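Local coordinates for probable ss-1,3-N-acetylglucosaminyltransferase (Staphylococcus aureus subsp. aureus N315, PDB 6H21), which is a probable glycosyltransferase of family 2, pairing a GT-A-type domain with a TarS-type linker domain, at residues 37-40 with 41-45; 113-117 with 118-122; 279-282 with 283-287. All blocks are in the same frame, centred on the assembly; numbering follows the deposited sequence.

Contact 1 of 3, residues 37-40 with 41-45; sequences RTIS and SVLNQ
Ile39 and Leu43 stand one turn apart on helix 35-43, side by side and pointing the same way, so that CG2 of Ile39 touches CD1 of Leu43 at 3.9 Å. With chi1 at -69°, CG2 of Ile39 lies anti to the backbone N, beside the carbonyl carbon, where it meets Leu43. Ile39 is buried, and Leu43, at the margin, still packs with it on Tyr74. The backbone bond from Leu43 N to Ile39 O, 2.9 Å, spans the same turn.

Ser41 turns back along the helix. Its chi1 of 86° sets OG between the backbone N and the carbonyl carbon, where it donates to Thr38 O at 2.8 Å, tilted somewhat from the carbonyl plane. Thr38 O also takes the N-H of Val42 at 3.3 Å, so two donors grip one carbonyl oxygen. A hydroxyl suits Ser41 because it can donate to Thr38 O and at the same time accept from Leu115 N, linking the helix to strand 114-115.

The helix gives out at Asn44, and Gln45 bends back to it: NE2 meets Ser41 O at 2.9 Å, NE2 in the carbonyl plane and the oxygen in the plane of the Gln45 amide. That amide nitrogen is shared with His116 O.

Helix 35-43 is the crossover of a beta-alpha-beta unit between parallel strands 22-28 and 52-58; Ile39 packs on Met26 and Ile56, Val42 on Leu54, while Arg37 forms a salt bridge with Glu142.

Contact 2 of 3, residues 113-117 with 118-122; sequences DLLHE and RALED
The imidazole of His116 meets Arg118 through its edge: ND1 lies 3.1 Å from Arg118 N and accepts its N-H close to the ring plane, with a nearly straight N-H...N angle of 166°. The Arg118 side chain runs beside the ring in the same direction, CG coming to 3.7 Å from His116 CE1, and the ring also meets that of Tyr219. Farther out, the guanidinium is turned 62° from the imidazole. A bend at chi3 (61°) brings the end of Arg118 to Asp122, whose OD2 sits in the guanidinium plane, 3.1 Å from Arg118 NE. A weak bond from Arg118 NH2 to Asp122 OD1, 3.0 Å, completes the salt bridge, and Tyr221 OH gives OD2 a partner outside it.

These groups lie at the start of helix 119-129. Histidine suits its place because the ring nitrogen can satisfy an N-H ahead of the first helical turn, a capping bond. The chain turns into the helix through a type I beta turn from His116 to Ala119, closed by Ala119 N to His116 O at 3.0 Å, with the donor well above the carbonyl plane. CB of Ala119 lies close to His116 O, and a side chain that ends there adds no further bulk at this buried place. A water donates to Glu117 O and accepts from Glu121 N, 2.9 Å from each, joining residues four apart at the helix start.

On the buried side, Leu115 and Leu120 cross at about a right angle, with CD1 and CD2 respectively 4.1 Å apart. Leu120 continues onto Val22 and Val24 of strand 22-28, and its N is bonded to Gln45 OE1. Leu115 packs on Val42 of helix 35-43, while strand 114-115 pairs antiparallel with strand 222-225.

Contact 3 of 3, residues 279-282 with 283-287; sequences LRHG and QKKNF
Lys285, last residue of a type II beta turn from Gly282, reaches back over it to Arg280; an overlapping type I turn from Lys284 to Phe287 leads the chain on, away from helix 264-281 in the TarS-type linker domain.

The charged contact is made by the lysine end. NZ of Lys285 donates to Arg280 O at 2.8 Å, tilted from the carbonyl plane. A chi1 of 69° sets CG between the backbone N and the carbonyl carbon; the chain then runs extended back along the helix end as far as CE and bends only at chi4 to bring NZ to the oxygen. A lysine suits this position because its ammonium group can satisfy a carbonyl near the C-terminal part of a helix, where the helix dipole would be expected to welcome positive charge.

Van der Waals contacts follow the lysine stem. CB lies 3.5 Å from Gly282 O, and CD comes to 3.4 Å from Arg280 O. Gly282, having no side chain, adds no bulk at the head of the turn.

Backbone bonds hold the turns loosely at first, then more firmly. Lys285 N to Gly282 O is long and weak at 3.5 Å, whereas Phe287 N to Lys284 O measures 3.0 Å. Lys284 adopts the positive phi that a type II turn places at its third residue, and its NZ bonds to Ser239 OG. The Phe287 ring is buried against Trp300 of helix 294-308.

A water provides the remaining link: it lies in the plane of the His281 ring, at its edge, 3.1 Å from His281 ND1, and accepts from Lys285 NZ at 3.0 Å.

Overall arrangement
From the N terminus the three contacts come in series; all are local, and none nests within or crosses another. Contact 1 runs along the end of helix 35-43, the crossover between strands 22-28 and 52-58. Contact 2 closes a beta turn between strand 114-115 and helix 119-129. Though far apart in sequence, their centres lie about 9 Å apart and they touch: Thr38 OG1 is 2.7 Å from Asp113 O, a probable hydrogen bond. Both belong to the family 2 glycosyltransferase range. Contact 3, also with beta turns, runs from the end of helix 264-281 into the loop before helix 294-308; it lies across the chain's centre, about 18 Å from contact 2 between nearest atoms.

Contact 1 of 3, residues 37-40 with 41-45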
ATOM      1  N   ARG C  37      24.182 -33.086  34.877  1.00 53.13           N
ATOM      2  CA  ARG C  37      22.749 -33.280  34.884  1.00 49.42           C
ATOM      3  C   ARG C  37      22.261 -33.891  33.565  1.00 45.70           C
ATOM      4  O   ARG C  37      21.431 -34.785  33.582  1.00 44.22           O
ATOM      5  CB  ARG C  37      22.032 -31.951  35.113  1.00 48.86           C
ATOM      6  CG  ARG C  37      20.540 -32.113  35.352  1.00 48.30           C
ATOM      7  CD  ARG C  37      19.887 -30.798  35.713  1.00 48.43           C
ATOM      8  NE  ARG C  37      19.892 -29.833  34.623  1.00 47.27           N
ATOM      9  CZ  ARG C  37      19.056 -28.804  34.544  1.00 47.29           C
ATOM     10  NH1 ARG C  37      18.115 -28.643  35.460  1.00 47.78           N
ATOM     11  NH2 ARG C  37      19.156 -27.944  33.546  1.00 46.61           N
ATOM     12  N   THR C  38      22.759 -33.372  32.438  1.00 43.37           N
ATOM     13  CA  THR C  38      22.354 -33.825  31.103  1.00 41.65           C
ATOM     14  C   THR C  38      22.859 -35.257  30.886  1.00 40.87           C
ATOM     15  O   THR C  38      22.122 -36.104  30.396  1.00 39.98           O
ATOM     16  CB  THR C  38      22.860 -32.882  30.002  1.00 40.90           C
ATOM     17  OG1 THR C  38      22.189 -31.624  30.126  1.00 40.58           O
ATOM     18  CG2 THR C  38      22.650 -33.438  28.613  1.00 40.02           C
ATOM     19  N   ILE C  39      24.118 -35.516  31.258  1.00 40.99           N
ATOM     20  CA  ILE C  39      24.694 -36.837  31.068  1.00 40.76           C
ATOM     21  C   ILE C  39      23.897 -37.851  31.895  1.00 40.44           C
ATOM     22  O   ILE C  39      23.587 -38.938  31.405  1.00 39.71           O
ATOM     23  CB  ILE C  39      26.200 -36.859  31.391  1.00 41.46           C
ATOM     24  CG1 ILE C  39      26.988 -36.060  30.355  1.00 41.67           C
ATOM     25  CG2 ILE C  39      26.712 -38.291  31.491  1.00 41.48           C
ATOM     26  CD1 ILE C  39      28.445 -35.877  30.701  1.00 42.75           C
ATOM     27  N   SER C  40      23.594 -37.495  33.151  1.00 40.87           N
ATOM     28  CA  SER C  40      22.834 -38.366  34.054  1.00 41.00           C
ATOM     29  C   SER C  40      21.466 -38.719  33.444  1.00 40.23           C
ATOM     30  O   SER C  40      20.987 -39.851  33.593  1.00 40.21           O
ATOM     31  CB  SER C  40      22.685 -37.733  35.411  1.00 41.92           C
ATOM     32  OG  SER C  40      23.957 -37.508  36.022  1.00 42.75           O
ATOM     33  N   SER C  41      20.839 -37.755  32.755  1.00 39.61           N
ATOM     34  CA  SER C  41      19.540 -37.994  32.122  1.00 39.14           C
ATOM     35  C   SER C  41      19.672 -39.037  31.004  1.00 38.64           C
ATOM     36  O   SER C  41      18.721 -39.762  30.745  1.00 38.64           O
ATOM     37  CB  SER C  41      18.881 -36.708  31.642  1.00 38.86           C
ATOM     38  OG  SER C  41      19.310 -36.331  30.339  1.00 38.06           O
ATOM     39  N   VAL C  42      20.839 -39.114  30.356  1.00 38.37           N
ATOM     40  CA  VAL C  42      21.064 -40.121  29.306  1.00 38.39           C
ATOM     41  C   VAL C  42      21.424 -41.481  29.918  1.00 39.08           C
ATOM     42  O   VAL C  42      21.011 -42.528  29.405  1.00 39.08           O
ATOM     43  CB  VAL C  42      22.144 -39.698  28.300  1.00 38.17           C
ATOM     44  CG1 VAL C  42      22.359 -40.774  27.240  1.00 38.12           C
ATOM     45  CG2 VAL C  42      21.803 -38.373  27.655  1.00 37.78           C
ATOM     46  N   LEU C  43      22.209 -41.482  30.998  1.00 39.75           N
ATOM     47  CA  LEU C  43      22.664 -42.739  31.580  1.00 40.53           C
ATOM     48  C   LEU C  43      21.546 -43.437  32.371  1.00 41.31           C
ATOM     49  O   LEU C  43      21.626 -44.654  32.564  1.00 41.54           O
ATOM     50  CB  LEU C  43      23.910 -42.492  32.435  1.00 40.98           C
ATOM     51  CG  LEU C  43      25.153 -42.110  31.633  1.00 40.92           C
ATOM     52  CD1 LEU C  43      26.379 -42.065  32.523  1.00 41.75           C
ATOM     53  CD2 LEU C  43      25.378 -43.065  30.471  1.00 40.75           C
ATOM     54  N   ASN C  44      20.497 -42.698  32.760  1.00 41.86           N
ATOM     55  CA  ASN C  44      19.380 -43.239  33.565  1.00 42.90           C
ATOM     56  C   ASN C  44      18.165 -43.534  32.664  1.00 42.63           C
ATOM     57  O   ASN C  44      17.019 -43.279  33.026  1.00 44.09           O
ATOM     58  CB  ASN C  44      19.045 -42.301  34.732  1.00 43.89           C
ATOM     59  CG  ASN C  44      20.178 -42.175  35.740  1.00 45.42           C
ATOM     60  OD1 ASN C  44      20.999 -43.085  35.901  1.00 46.45           O
ATOM     61  ND2 ASN C  44      20.232 -41.057  36.451  1.00 46.71           N
ATOM     62  N   GLN C  45      18.393 -44.162  31.514  1.00 41.87           N
ATOM     63  CA  GLN C  45      17.293 -44.524  30.607  1.00 41.56           C
ATOM     64  C   GLN C  45      16.688 -45.872  31.023  1.00 42.40           C
ATOM     65  O   GLN C  45      17.367 -46.718  31.593  1.00 42.63           O
ATOM     66  CB  GLN C  45      17.792 -44.590  29.162  1.00 40.76           C
ATOM     67  CG  GLN C  45      18.077 -43.226  28.556  1.00 39.97           C
ATOM     68  CD  GLN C  45      16.819 -42.398  28.450  1.00 39.82           C
ATOM     69  OE1 GLN C  45      15.851 -42.797  27.802  1.00 39.64           O
ATOM     70  NE2 GLN C  45      16.823 -41.247  29.103  1.00 39.39           N
TER

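Contact 2 of 3, residues 113-117 with 118-122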
ATOM      1  N   ASP C 113      20.210 -29.771  27.584  1.00 37.43           N
ATOM      2  CA  ASP C 113      18.792 -30.270  27.666  1.00 37.29           C
ATOM      3  C   ASP C 113      18.747 -31.593  28.456  1.00 37.53           C
ATOM      4  O   ASP C 113      19.775 -32.062  28.934  1.00 38.05           O
ATOM      5  CB  ASP C 113      18.182 -30.404  26.266  1.00 36.39           C
ATOM      6  CG  ASP C 113      18.083 -29.091  25.489  1.00 36.03           C
ATOM      7  OD1 ASP C 113      17.980 -28.033  26.134  1.00 36.53           O
ATOM      8  OD2 ASP C 113      18.129 -29.152  24.234  1.00 35.25           O
ATOM      9  N   LEU C 114      17.549 -32.162  28.634  1.00 37.52           N
ATOM     10  CA  LEU C 114      17.329 -33.352  29.483  1.00 37.89           C
ATOM     11  C   LEU C 114      16.428 -34.348  28.741  1.00 37.50           C
ATOM     12  O   LEU C 114      15.425 -33.948  28.149  1.00 37.21           O
ATOM     13  CB  LEU C 114      16.649 -32.937  30.790  1.00 38.88           C
ATOM     14  CG  LEU C 114      17.364 -31.877  31.621  1.00 39.63           C
ATOM     15  CD1 LEU C 114      16.466 -31.385  32.757  1.00 40.62           C
ATOM     16  CD2 LEU C 114      18.670 -32.431  32.165  1.00 40.01           C
ATOM     17  N   LEU C 115      16.801 -35.632  28.775  1.00 37.43           N
ATOM     18  CA  LEU C 115      15.928 -36.714  28.308  1.00 37.38           C
ATOM     19  C   LEU C 115      15.039 -37.195  29.464  1.00 38.27           C
ATOM     20  O   LEU C 115      15.497 -37.344  30.599  1.00 38.79           O
ATOM     21  CB  LEU C 115      16.777 -37.880  27.794  1.00 37.20           C
ATOM     22  CG  LEU C 115      17.508 -37.664  26.475  1.00 36.55           C
ATOM     23  CD1 LEU C 115      18.086 -38.977  25.974  1.00 36.59           C
ATOM     24  CD2 LEU C 115      16.583 -37.056  25.427  1.00 36.23           C
ATOM     25  N   HIS C 116      13.762 -37.440  29.161  1.00 38.61           N
ATOM     26  CA  HIS C 116      12.907 -38.274  29.995  1.00 39.70           C
ATOM     27  C   HIS C 116      13.533 -39.678  30.071  1.00 39.86           C
ATOM     28  O   HIS C 116      14.120 -40.157  29.110  1.00 39.09           O
ATOM     29  CB  HIS C 116      11.486 -38.249  29.418  1.00 39.95           C
ATOM     30  CG  HIS C 116      10.440 -38.799  30.316  1.00 41.07           C
ATOM     31  ND1 HIS C 116      10.308 -40.157  30.542  1.00 41.60           N
ATOM     32  CD2 HIS C 116       9.460 -38.194  31.021  1.00 41.98           C
ATOM     33  CE1 HIS C 116       9.301 -40.358  31.372  1.00 42.63           C
ATOM     34  NE2 HIS C 116       8.757 -39.165  31.668  1.00 42.84           N
ATOM     35  N   GLU C 117      13.394 -40.349  31.220  1.00 41.20           N
ATOM     36  CA  GLU C 117      14.007 -41.687  31.423  1.00 41.85           C
ATOM     37  C   GLU C 117      13.465 -42.705  30.405  1.00 41.61           C
ATOM     38  O   GLU C 117      14.162 -43.668  30.093  1.00 41.69           O
ATOM     39  CB  GLU C 117      13.828 -42.181  32.868  1.00 43.51           C
ATOM     40  CG  GLU C 117      12.380 -42.423  33.287  1.00 45.27           C
ATOM     41  CD  GLU C 117      12.200 -42.940  34.715  1.00 47.52           C
ATOM     42  OE1 GLU C 117      13.137 -42.805  35.537  1.00 49.00           O
ATOM     43  OE2 GLU C 117      11.118 -43.472  35.017  1.00 50.09           O
ATOM     44  N   ARG C 118      12.254 -42.487  29.878  1.00 41.47           N
ATOM     45  CA  ARG C 118      11.611 -43.428  28.944  1.00 41.80           C
ATOM     46  C   ARG C 118      11.889 -43.087  27.472  1.00 40.81           C
ATOM     47  O   ARG C 118      11.463 -43.858  26.580  1.00 40.87           O
ATOM     48  CB  ARG C 118      10.096 -43.437  29.148  1.00 42.93           C
ATOM     49  CG  ARG C 118       9.655 -43.934  30.514  1.00 44.28           C
ATOM     50  CD  ARG C 118       8.143 -43.925  30.640  1.00 45.71           C
ATOM     51  NE  ARG C 118       7.566 -44.805  29.628  1.00 46.56           N
ATOM     52  CZ  ARG C 118       7.276 -46.095  29.807  1.00 47.62           C
ATOM     53  NH1 ARG C 118       7.302 -46.637  31.015  1.00 48.22           N
ATOM     54  NH2 ARG C 118       6.941 -46.831  28.763  1.00 48.26           N
ATOM     55  N   ALA C 119      12.603 -41.977  27.223  1.00 39.69           N
ATOM     56  CA  ALA C 119      12.781 -41.408  25.886  1.00 39.00           C
ATOM     57  C   ALA C 119      13.280 -42.455  24.889  1.00 38.87           C
ATOM     58  O   ALA C 119      12.622 -42.693  23.888  1.00 38.79           O
ATOM     59  CB  ALA C 119      13.714 -40.217  25.922  1.00 38.27           C
ATOM     60  N   LEU C 120      14.452 -43.046  25.138  1.00 38.94           N
ATOM     61  CA  LEU C 120      15.084 -43.872  24.107  1.00 39.23           C
ATOM     62  C   LEU C 120      14.237 -45.125  23.850  1.00 40.24           C
ATOM     63  O   LEU C 120      14.027 -45.490  22.703  1.00 40.30           O
ATOM     64  CB  LEU C 120      16.514 -44.238  24.516  1.00 39.29           C
ATOM     65  CG  LEU C 120      17.524 -43.091  24.616  1.00 38.89           C
ATOM     66  CD1 LEU C 120      18.938 -43.645  24.685  1.00 38.99           C
ATOM     67  CD2 LEU C 120      17.395 -42.117  23.450  1.00 38.65           C
ATOM     68  N   GLU C 121      13.741 -45.753  24.923  1.00 41.36           N
ATOM     69  CA  GLU C 121      12.997 -47.029  24.836  1.00 42.81           C
ATOM     70  C   GLU C 121      11.680 -46.819  24.074  1.00 42.49           C
ATOM     71  O   GLU C 121      11.408 -47.537  23.120  1.00 42.84           O
ATOM     72  CB  GLU C 121      12.766 -47.620  26.232  1.00 44.46           C
ATOM     73  CG  GLU C 121      11.999 -48.943  26.234  1.00 46.67           C
ATOM     74  CD  GLU C 121      12.774 -50.219  25.905  1.00 48.42           C
ATOM     75  OE1 GLU C 121      13.957 -50.131  25.463  1.00 49.33           O
ATOM     76  OE2 GLU C 121      12.202 -51.320  26.114  1.00 50.62           O
ATOM     77  N   ASP C 122      10.887 -45.826  24.483  1.00 41.87           N
ATOM     78  CA  ASP C 122       9.563 -45.592  23.904  1.00 42.06           C
ATOM     79  C   ASP C 122       9.661 -45.134  22.444  1.00 41.46           C
ATOM     80  O   ASP C 122       8.898 -45.615  21.614  1.00 41.89           O
ATOM     81  CB  ASP C 122       8.784 -44.545  24.687  1.00 41.93           C
ATOM     82  CG  ASP C 122       8.194 -45.077  25.976  1.00 42.86           C
ATOM     83  OD1 ASP C 122       8.610 -46.202  26.411  1.00 42.96           O
ATOM     84  OD2 ASP C 122       7.320 -44.363  26.530  1.00 43.08           O
TER
HETATM   85  O   HOH W   1      14.567 -45.182  27.686  1.00 32.10           O

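Contact 3 of 3, residues 279-282 with 283-287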
ATOM      1  N   LEU C 279       7.819 -16.925   6.394  1.00 30.05           N
ATOM      2  CA  LEU C 279       7.176 -15.629   6.617  1.00 30.52           C
ATOM      3  C   LEU C 279       6.623 -15.521   8.044  1.00 31.69           C
ATOM      4  O   LEU C 279       6.608 -14.428   8.592  1.00 32.20           O
ATOM      5  CB  LEU C 279       6.072 -15.441   5.574  1.00 30.48           C
ATOM      6  CG  LEU C 279       6.586 -15.173   4.162  1.00 29.94           C
ATOM      7  CD1 LEU C 279       5.445 -15.146   3.165  1.00 30.06           C
ATOM      8  CD2 LEU C 279       7.371 -13.866   4.109  1.00 29.93           C
ATOM      9  N   ARG C 280       6.225 -16.649   8.648  1.00 32.70           N
ATOM     10  CA  ARG C 280       5.624 -16.682   9.999  1.00 34.49           C
ATOM     11  C   ARG C 280       6.678 -16.663  11.116  1.00 34.40           C
ATOM     12  O   ARG C 280       6.430 -16.072  12.172  1.00 34.60           O
ATOM     13  CB  ARG C 280       4.735 -17.913  10.171  1.00 36.19           C
ATOM     14  CG  ARG C 280       3.306 -17.699   9.702  1.00 38.41           C
ATOM     15  CD  ARG C 280       2.399 -18.879   9.995  1.00 41.09           C
ATOM     16  NE  ARG C 280       1.109 -18.618   9.378  1.00 44.37           N
ATOM     17  CZ  ARG C 280       0.277 -19.545   8.909  1.00 47.46           C
ATOM     18  NH1 ARG C 280       0.655 -20.817   8.859  1.00 48.52           N
ATOM     19  NH2 ARG C 280      -0.930 -19.186   8.503  1.00 46.69           N
ATOM     20  N   HIS C 281       7.838 -17.297  10.896  1.00 33.71           N
ATOM     21  CA  HIS C 281       8.805 -17.515  11.990  1.00 34.59           C
ATOM     22  C   HIS C 281      10.252 -17.256  11.563  1.00 34.21           C
ATOM     23  O   HIS C 281      11.146 -17.503  12.353  1.00 35.12           O
ATOM     24  CB  HIS C 281       8.655 -18.937  12.545  1.00 35.17           C
ATOM     25  CG  HIS C 281       7.340 -19.172  13.204  1.00 36.10           C
ATOM     26  ND1 HIS C 281       6.921 -18.435  14.302  1.00 37.94           N
ATOM     27  CD2 HIS C 281       6.328 -20.011  12.912  1.00 36.67           C
ATOM     28  CE1 HIS C 281       5.711 -18.816  14.657  1.00 38.17           C
ATOM     29  NE2 HIS C 281       5.332 -19.793  13.830  1.00 37.81           N
ATOM     30  N   GLY C 282      10.485 -16.785  10.331  1.00 33.55           N
ATOM     31  CA  GLY C 282      11.832 -16.533   9.846  1.00 33.52           C
ATOM     32  C   GLY C 282      12.605 -15.517  10.684  1.00 34.27           C
ATOM     33  O   GLY C 282      12.039 -14.703  11.437  1.00 33.64           O
ATOM     34  N   GLN C 283      13.933 -15.559  10.539  1.00 34.73           N
ATOM     35  CA  GLN C 283      14.827 -14.524  11.105  1.00 36.65           C
ATOM     36  C   GLN C 283      14.426 -13.130  10.589  1.00 35.53           C
ATOM     37  O   GLN C 283      14.221 -12.956   9.403  1.00 33.80           O
ATOM     38  CB  GLN C 283      16.275 -14.763  10.673  1.00 39.40           C
ATOM     39  CG  GLN C 283      17.212 -15.281  11.753  1.00 43.44           C
ATOM     40  CD  GLN C 283      18.600 -14.707  11.535  1.00 47.99           C
ATOM     41  OE1 GLN C 283      18.976 -13.674  12.101  1.00 54.27           O
ATOM     42  NE2 GLN C 283      19.358 -15.343  10.658  1.00 46.38           N
ATOM     43  N   LYS C 284      14.384 -12.154  11.504  1.00 35.92           N
ATOM     44  CA  LYS C 284      14.141 -10.744  11.216  1.00 36.89           C
ATOM     45  C   LYS C 284      12.891 -10.570  10.335  1.00 35.72           C
ATOM     46  O   LYS C 284      12.879  -9.763   9.426  1.00 34.47           O
ATOM     47  CB  LYS C 284      15.368 -10.133  10.540  1.00 37.41           C
ATOM     48  CG  LYS C 284      16.645 -10.275  11.342  1.00 39.67           C
ATOM     49  CD  LYS C 284      17.779  -9.424  10.822  1.00 41.39           C
ATOM     50  CE  LYS C 284      18.966  -9.440  11.760  1.00 43.75           C
ATOM     51  NZ  LYS C 284      20.244  -9.486  11.001  1.00 45.24           N
ATOM     52  N   LYS C 285      11.836 -11.339  10.625  1.00 35.79           N
ATOM     53  CA  LYS C 285      10.680 -11.404   9.743  1.00 35.66           C
ATOM     54  C   LYS C 285      10.040 -10.010   9.601  1.00 35.18           C
ATOM     55  O   LYS C 285       9.492  -9.702   8.557  1.00 34.75           O
ATOM     56  CB  LYS C 285       9.686 -12.435  10.270  1.00 36.70           C
ATOM     57  CG  LYS C 285       9.003 -12.027  11.566  1.00 38.94           C
ATOM     58  CD  LYS C 285       7.852 -12.941  11.915  1.00 40.73           C
ATOM     59  CE  LYS C 285       7.287 -12.680  13.291  1.00 43.56           C
ATOM     60  NZ  LYS C 285       6.991 -13.953  13.988  1.00 46.22           N
ATOM     61  N   ASN C 286      10.167  -9.169  10.635  1.00 35.31           N
ATOM     62  CA  ASN C 286       9.578  -7.831  10.658  1.00 35.28           C
ATOM     63  C   ASN C 286      10.671  -6.769  10.522  1.00 34.68           C
ATOM     64  O   ASN C 286      10.573  -5.701  11.110  1.00 34.83           O
ATOM     65  CB  ASN C 286       8.761  -7.614  11.930  1.00 36.82           C
ATOM     66  CG  ASN C 286       7.489  -8.432  11.945  1.00 37.29           C
ATOM     67  OD1 ASN C 286       6.837  -8.587  10.918  1.00 37.71           O
ATOM     68  ND2 ASN C 286       7.118  -8.943  13.108  1.00 38.98           N
ATOM     69  N   PHE C 287      11.690  -7.057   9.705  1.00 33.31           N
ATOM     70  CA  PHE C 287      12.816  -6.147   9.554  1.00 33.28           C
ATOM     71  C   PHE C 287      12.383  -4.802   8.939  1.00 33.05           C
ATOM     72  O   PHE C 287      12.981  -3.773   9.237  1.00 33.62           O
ATOM     73  CB  PHE C 287      13.898  -6.780   8.677  1.00 32.65           C
ATOM     74  CG  PHE C 287      13.598  -6.780   7.200  1.00 31.81           C
ATOM     75  CD1 PHE C 287      12.814  -7.770   6.626  1.00 30.90           C
ATOM     76  CD2 PHE C 287      14.071  -5.757   6.388  1.00 31.97           C
ATOM     77  CE1 PHE C 287      12.516  -7.751   5.273  1.00 30.25           C
ATOM     78  CE2 PHE C 287      13.768  -5.739   5.037  1.00 31.17           C
ATOM     79  CZ  PHE C 287      12.991  -6.737   4.483  1.00 30.40           C
TER
HETATM   80  O   HOH W   2       8.713 -16.041  15.283  1.00 55.34           O